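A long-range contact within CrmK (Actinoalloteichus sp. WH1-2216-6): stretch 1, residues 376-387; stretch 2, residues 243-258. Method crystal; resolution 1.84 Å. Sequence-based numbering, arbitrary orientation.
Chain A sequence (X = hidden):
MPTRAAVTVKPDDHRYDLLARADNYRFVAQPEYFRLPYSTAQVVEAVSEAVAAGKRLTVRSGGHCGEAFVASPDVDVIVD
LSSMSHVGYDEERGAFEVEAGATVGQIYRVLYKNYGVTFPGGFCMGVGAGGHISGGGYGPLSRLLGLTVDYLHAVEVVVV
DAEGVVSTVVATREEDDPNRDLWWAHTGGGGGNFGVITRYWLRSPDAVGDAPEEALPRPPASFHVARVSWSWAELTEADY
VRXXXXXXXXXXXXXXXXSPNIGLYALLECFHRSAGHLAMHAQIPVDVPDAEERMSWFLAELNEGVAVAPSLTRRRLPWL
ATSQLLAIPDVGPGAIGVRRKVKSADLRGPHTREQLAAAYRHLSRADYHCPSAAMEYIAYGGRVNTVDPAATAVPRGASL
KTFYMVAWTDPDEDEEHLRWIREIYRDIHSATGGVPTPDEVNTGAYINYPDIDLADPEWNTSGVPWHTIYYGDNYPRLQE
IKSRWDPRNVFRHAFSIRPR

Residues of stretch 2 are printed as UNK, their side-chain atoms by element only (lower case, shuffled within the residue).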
# COMPACT_ATOMS: atom_id res chain seq x y z
N GLU A 376 -6.94 17.50 12.77
CA GLU A 376 -6.57 16.40 13.65
C GLU A 376 -5.74 16.87 14.81
O GLU A 376 -4.89 17.75 14.66
CB GLU A 376 -5.75 15.34 12.89
CG GLU A 376 -6.31 14.86 11.58
CD GLU A 376 -5.43 13.77 10.91
OE1 GLU A 376 -4.21 13.65 11.21
OE2 GLU A 376 -5.98 13.04 10.06
N TYR A 377 -5.96 16.23 15.95
CA TYR A 377 -5.15 16.43 17.13
C TYR A 377 -4.36 15.15 17.40
O TYR A 377 -4.93 14.10 17.58
CB TYR A 377 -6.05 16.73 18.32
CG TYR A 377 -6.74 18.04 18.22
CD1 TYR A 377 -6.15 19.19 18.72
CD2 TYR A 377 -8.01 18.15 17.68
CE1 TYR A 377 -6.78 20.40 18.67
CE2 TYR A 377 -8.65 19.36 17.63
CZ TYR A 377 -8.04 20.48 18.15
OH TYR A 377 -8.67 21.69 18.08
N ILE A 378 -3.05 15.27 17.45
CA ILE A 378 -2.14 14.12 17.47
C ILE A 378 -1.28 14.12 18.72
O ILE A 378 -0.50 15.02 18.92
CB ILE A 378 -1.20 14.18 16.25
CG1 ILE A 378 -2.01 14.31 14.96
CG2 ILE A 378 -0.29 12.94 16.19
CD1 ILE A 378 -1.28 14.90 13.78
N ALA A 379 -1.42 13.10 19.55
CA ALA A 379 -0.67 12.95 20.76
C ALA A 379 0.83 12.91 20.42
O ALA A 379 1.19 12.42 19.37
CB ALA A 379 -1.07 11.67 21.44
N TYR A 380 1.64 13.54 21.27
CA TYR A 380 3.09 13.73 21.02
C TYR A 380 3.79 13.87 22.36
O TYR A 380 3.21 13.53 23.40
CB TYR A 380 3.25 14.98 20.17
CG TYR A 380 4.57 15.22 19.48
CD1 TYR A 380 5.11 14.32 18.56
CD2 TYR A 380 5.27 16.37 19.74
CE1 TYR A 380 6.32 14.60 17.94
CE2 TYR A 380 6.45 16.67 19.11
CZ TYR A 380 6.98 15.77 18.21
OH TYR A 380 8.20 16.08 17.61
N GLY A 381 5.06 14.32 22.36
CA GLY A 381 5.79 14.50 23.59
C GLY A 381 6.47 13.22 24.02
O GLY A 381 7.17 12.57 23.21
N GLY A 382 6.35 12.89 25.31
CA GLY A 382 7.07 11.76 25.88
C GLY A 382 8.57 11.84 25.62
O GLY A 382 9.21 12.84 25.90
N ARG A 383 9.10 10.76 25.08
CA ARG A 383 10.52 10.60 24.82
C ARG A 383 11.09 11.67 23.85
O ARG A 383 12.28 12.03 23.91
CB ARG A 383 10.73 9.19 24.30
CG ARG A 383 12.16 8.78 24.05
CD ARG A 383 12.97 8.68 25.31
NE ARG A 383 14.17 9.49 25.17
CZ ARG A 383 15.31 9.33 25.84
NH1 ARG A 383 15.46 8.34 26.72
NH2 ARG A 383 16.33 10.17 25.61
N VAL A 384 10.23 12.28 23.04
CA VAL A 384 10.66 13.37 22.18
C VAL A 384 11.27 14.49 23.04
O VAL A 384 12.30 15.10 22.68
CB VAL A 384 9.49 13.91 21.36
CG1 VAL A 384 9.85 15.21 20.64
CG2 VAL A 384 8.95 12.86 20.40
N ASN A 385 10.70 14.71 24.21
CA ASN A 385 11.08 15.88 25.00
C ASN A 385 12.02 15.59 26.14
O ASN A 385 12.13 16.42 27.04
CB ASN A 385 9.83 16.62 25.50
CG ASN A 385 9.06 17.26 24.38
OD1 ASN A 385 9.64 17.67 23.34
ND2 ASN A 385 7.76 17.32 24.53
N THR A 386 12.73 14.47 26.11
CA THR A 386 13.70 14.15 27.17
C THR A 386 15.12 14.12 26.63
O THR A 386 16.05 13.76 27.34
CB THR A 386 13.38 12.79 27.84
OG1 THR A 386 13.48 11.74 26.87
CG2 THR A 386 12.00 12.80 28.45
N VAL A 387 15.28 14.48 25.36
CA VAL A 387 16.60 14.55 24.77
C VAL A 387 17.12 15.93 25.08
O VAL A 387 16.36 16.86 25.34
CB VAL A 387 16.59 14.37 23.23
CG1 VAL A 387 15.99 13.04 22.84
CG2 VAL A 387 15.83 15.48 22.55
N UNK A 243 -15.92 17.82 24.16
CA UNK A 243 -15.17 16.65 23.69
C UNK A 243 -13.70 16.93 23.34
O UNK A 243 -12.80 16.27 23.84
c UNK A 243 -15.85 16.05 22.48
c UNK A 243 -15.74 14.41 20.60
c UNK A 243 -15.07 14.88 21.86
c UNK A 243 -14.92 13.77 22.88
N UNK A 244 -13.46 17.89 22.47
CA UNK A 244 -12.09 18.27 22.15
C UNK A 244 -11.36 18.80 23.39
O UNK A 244 -10.17 18.52 23.58
c UNK A 244 -10.61 19.85 20.86
c UNK A 244 -12.58 18.76 19.75
c UNK A 244 -12.04 19.33 21.03
N UNK A 245 -12.02 19.63 24.20
CA UNK A 245 -11.42 20.11 25.47
C UNK A 245 -11.02 18.93 26.34
O UNK A 245 -9.93 18.92 26.91
o UNK A 245 -12.64 22.18 25.50
c UNK A 245 -12.38 21.02 26.26
N UNK A 246 -11.90 17.95 26.48
CA UNK A 246 -11.57 16.75 27.27
C UNK A 246 -10.33 16.04 26.77
O UNK A 246 -9.52 15.59 27.57
o UNK A 246 -13.74 17.26 28.86
c UNK A 246 -12.71 15.76 27.32
n UNK A 246 -15.00 15.60 28.05
c UNK A 246 -13.88 16.27 28.14
N UNK A 247 -10.25 15.89 25.45
CA UNK A 247 -9.09 15.26 24.79
C UNK A 247 -7.82 16.03 25.10
O UNK A 247 -6.85 15.47 25.58
c UNK A 247 -7.25 12.41 21.74
c UNK A 247 -8.25 13.11 22.43
c UNK A 247 -7.17 15.17 21.94
c UNK A 247 -6.21 13.11 21.14
c UNK A 247 -9.30 15.23 23.28
c UNK A 247 -8.22 14.49 22.54
c UNK A 247 -6.16 14.48 21.26
N UNK A 248 -7.84 17.34 24.88
CA UNK A 248 -6.66 18.17 25.10
C UNK A 248 -6.22 18.13 26.55
O UNK A 248 -5.01 17.99 26.83
c UNK A 248 -6.16 19.24 22.25
c UNK A 248 -6.88 19.60 24.64
c UNK A 248 -7.51 21.23 22.86
c UNK A 248 -7.23 19.78 23.17
N UNK A 249 -7.17 18.20 27.48
CA UNK A 249 -6.81 18.22 28.92
C UNK A 249 -6.16 16.94 29.30
O UNK A 249 -5.16 16.94 30.00
o UNK A 249 -9.89 19.92 30.01
c UNK A 249 -8.03 18.42 29.84
o UNK A 249 -7.97 20.73 29.25
c UNK A 249 -8.67 19.78 29.70
N UNK A 250 -6.75 15.82 28.88
CA UNK A 250 -6.17 14.53 29.20
C UNK A 250 -4.76 14.43 28.57
O UNK A 250 -3.84 14.00 29.25
c UNK A 250 -5.40 10.09 29.41
c UNK A 250 -3.80 10.38 27.20
n UNK A 250 -6.31 10.17 30.43
c UNK A 250 -4.75 11.38 27.48
c UNK A 250 -4.47 9.08 29.10
c UNK A 250 -7.06 13.36 28.74
c UNK A 250 -6.60 12.04 29.20
c UNK A 250 -5.55 11.24 28.61
c UNK A 250 -7.01 11.36 30.31
c UNK A 250 -3.69 9.26 27.99
N UNK A 251 -4.59 14.85 27.32
CA UNK A 251 -3.27 14.72 26.67
C UNK A 251 -2.23 15.60 27.37
O UNK A 251 -1.08 15.17 27.59
n UNK A 251 -4.49 11.81 23.88
c UNK A 251 -4.19 14.18 24.36
c UNK A 251 -3.64 12.75 24.30
c UNK A 251 -3.35 15.10 25.20
o UNK A 251 -2.45 12.50 24.58
N UNK A 252 -2.62 16.81 27.77
CA UNK A 252 -1.69 17.71 28.44
C UNK A 252 -1.35 17.35 29.88
O UNK A 252 -0.36 17.82 30.42
c UNK A 252 -2.13 19.15 28.34
c UNK A 252 -0.79 20.08 26.39
c UNK A 252 -2.16 19.67 26.90
c UNK A 252 -3.16 20.82 26.82
N UNK A 253 -2.13 16.46 30.48
CA UNK A 253 -1.75 15.84 31.75
C UNK A 253 -0.93 14.59 31.57
O UNK A 253 -0.41 14.06 32.55
c UNK A 253 -5.09 16.45 33.58
n UNK A 253 -6.76 13.19 33.42
c UNK A 253 -6.56 14.49 33.24
n UNK A 253 -7.46 15.20 32.57
c UNK A 253 -3.00 15.46 32.57
n UNK A 253 -5.45 15.05 33.73
c UNK A 253 -3.60 16.64 33.30
N UNK A 254 -0.79 14.11 30.35
CA UNK A 254 -0.20 12.80 30.12
C UNK A 254 0.88 12.78 29.01
O UNK A 254 1.01 11.76 28.29
c UNK A 254 -2.06 11.37 31.06
n UNK A 254 -3.32 11.74 31.16
o UNK A 254 -1.49 10.75 31.94
c UNK A 254 -1.30 11.81 29.81
N UNK A 255 1.63 13.87 28.87
CA UNK A 255 2.52 14.03 27.72
C UNK A 255 4.00 13.95 28.09
O UNK A 255 4.86 14.23 27.23
s UNK A 255 2.48 16.78 27.99
c UNK A 255 2.22 15.33 26.96
N UNK A 256 4.31 13.55 29.34
CA UNK A 256 5.71 13.32 29.76
C UNK A 256 5.95 11.87 30.11
O UNK A 256 5.03 11.12 30.39
c UNK A 256 5.99 15.62 30.78
o UNK A 256 5.35 13.72 32.12
c UNK A 256 6.13 14.13 31.01
N UNK A 257 7.23 11.49 30.07
CA UNK A 257 7.68 10.15 30.39
C UNK A 257 7.33 9.72 31.82
O UNK A 257 7.24 8.55 32.08
c UNK A 257 9.22 10.04 30.20
c UNK A 257 9.95 11.12 30.99
c UNK A 257 9.59 10.17 28.73
N UNK A 258 7.12 10.67 32.72
CA UNK A 258 6.61 10.42 34.06
C UNK A 258 5.19 9.87 34.11
O UNK A 258 4.80 9.27 35.11
c UNK A 258 6.62 11.73 34.86
o UNK A 258 8.14 13.24 35.90
o UNK A 258 9.00 11.41 35.02
c UNK A 258 8.02 12.15 35.28
O HOH W 1 6.27 16.56 26.86
O HOH W 2 8.75 13.73 28.46

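Position 243 carries four carbons forked at the second and lies out of reach of stretch 1: Leu-243. Position 244 has one carbon bearing two more, and one of these approaches the ring of Tyr-377; it is Val-244, with CG1 3.8 Å from Tyr-377 CZ. Position 245, a carbon then an oxygen, is Ser-245, out of reach. Position 246 has two carbons, the second bearing one oxygen and one nitrogen, which fits Asn-246, also remote.

Position 247 shows one carbon and a six-carbon ring without a hydroxyl, and a ring carbon packs on Tyr-377 CB: Phe-247. Its CB points toward stretch 1, and CE2 lies 3.7 Å from Tyr-377 CB. Position 248 again has four carbons forked at the second, and one terminal carbon meets the Tyr-377 ring, so it is Leu-248; CA-to-CB runs sideways, but the end comes nearer, bringing CD2 to 3.5 Å from Tyr-377 CD1. Position 249, two carbons with two oxygens on the second, is Asp-249, exposed and remote. Position 250 holds fused five- and six-membered rings with one nitrogen: Trp-250, without contact.

Position 251 has three carbons, the third bearing an oxygen and a nitrogen, and the oxygen approaches Ala-379 CB. This is Gln-251, chi1 and chi2 both m, with OE1 3.5 Å from Ala-379 CB. Position 252, four carbons forked at the second, is Leu-252; position 253, three carbons, a nitrogen and a carbon with two more nitrogens, is Arg-253. Neither reaches stretch 1. Position 254, two carbons, the second carrying one oxygen and one nitrogen, is Asn-254, whose ND2 donates to Trp-250 O at 3.0 Å.

Position 255 ends in sulfur after one carbon, and the CB nears Tyr-380 O: Cys-255, with CB 4.1 Å from Tyr-380 O. Position 256, one carbon bearing an oxygen and a carbon, is Thr-256, pointing away. Position 257, one carbon bearing two, one of which meets Thr-386 CG2, is Val-257; its CG1 lies 3.6 Å from Thr-386 CG2 and 3.7 Å from Gly-382 C. Position 258, two carbons and two oxygens, is Asp-258, out of reach.

The contact has two parts. Along the helix, Val-244, Phe-247 and Leu-248 pack around Tyr-377, the helix and strand axes running at 19°. Beyond the helix, a backbone hydrogen bond joins the stretches, and Val-257 adds carbon contacts with Gly-382 and Thr-386. Gly-382 N donates to Cys-255 O at 2.8 Å and 168°, a nearly straight bond. An ideal CB on Gly-381 would fall 2.7 Å from Cys-255 O, so the absence of a side chain permits this approach. Water 2 reinforces it, donating to Gly-382 O (2.7 Å) and accepting from Val-257 N (3.1 Å), while water 1 links Cys-255 O (2.7 Å) to Asn-385 ND2 (2.9 Å).

Stretch 2, residues 243-258: LVSNFLDWQLRNCTVD
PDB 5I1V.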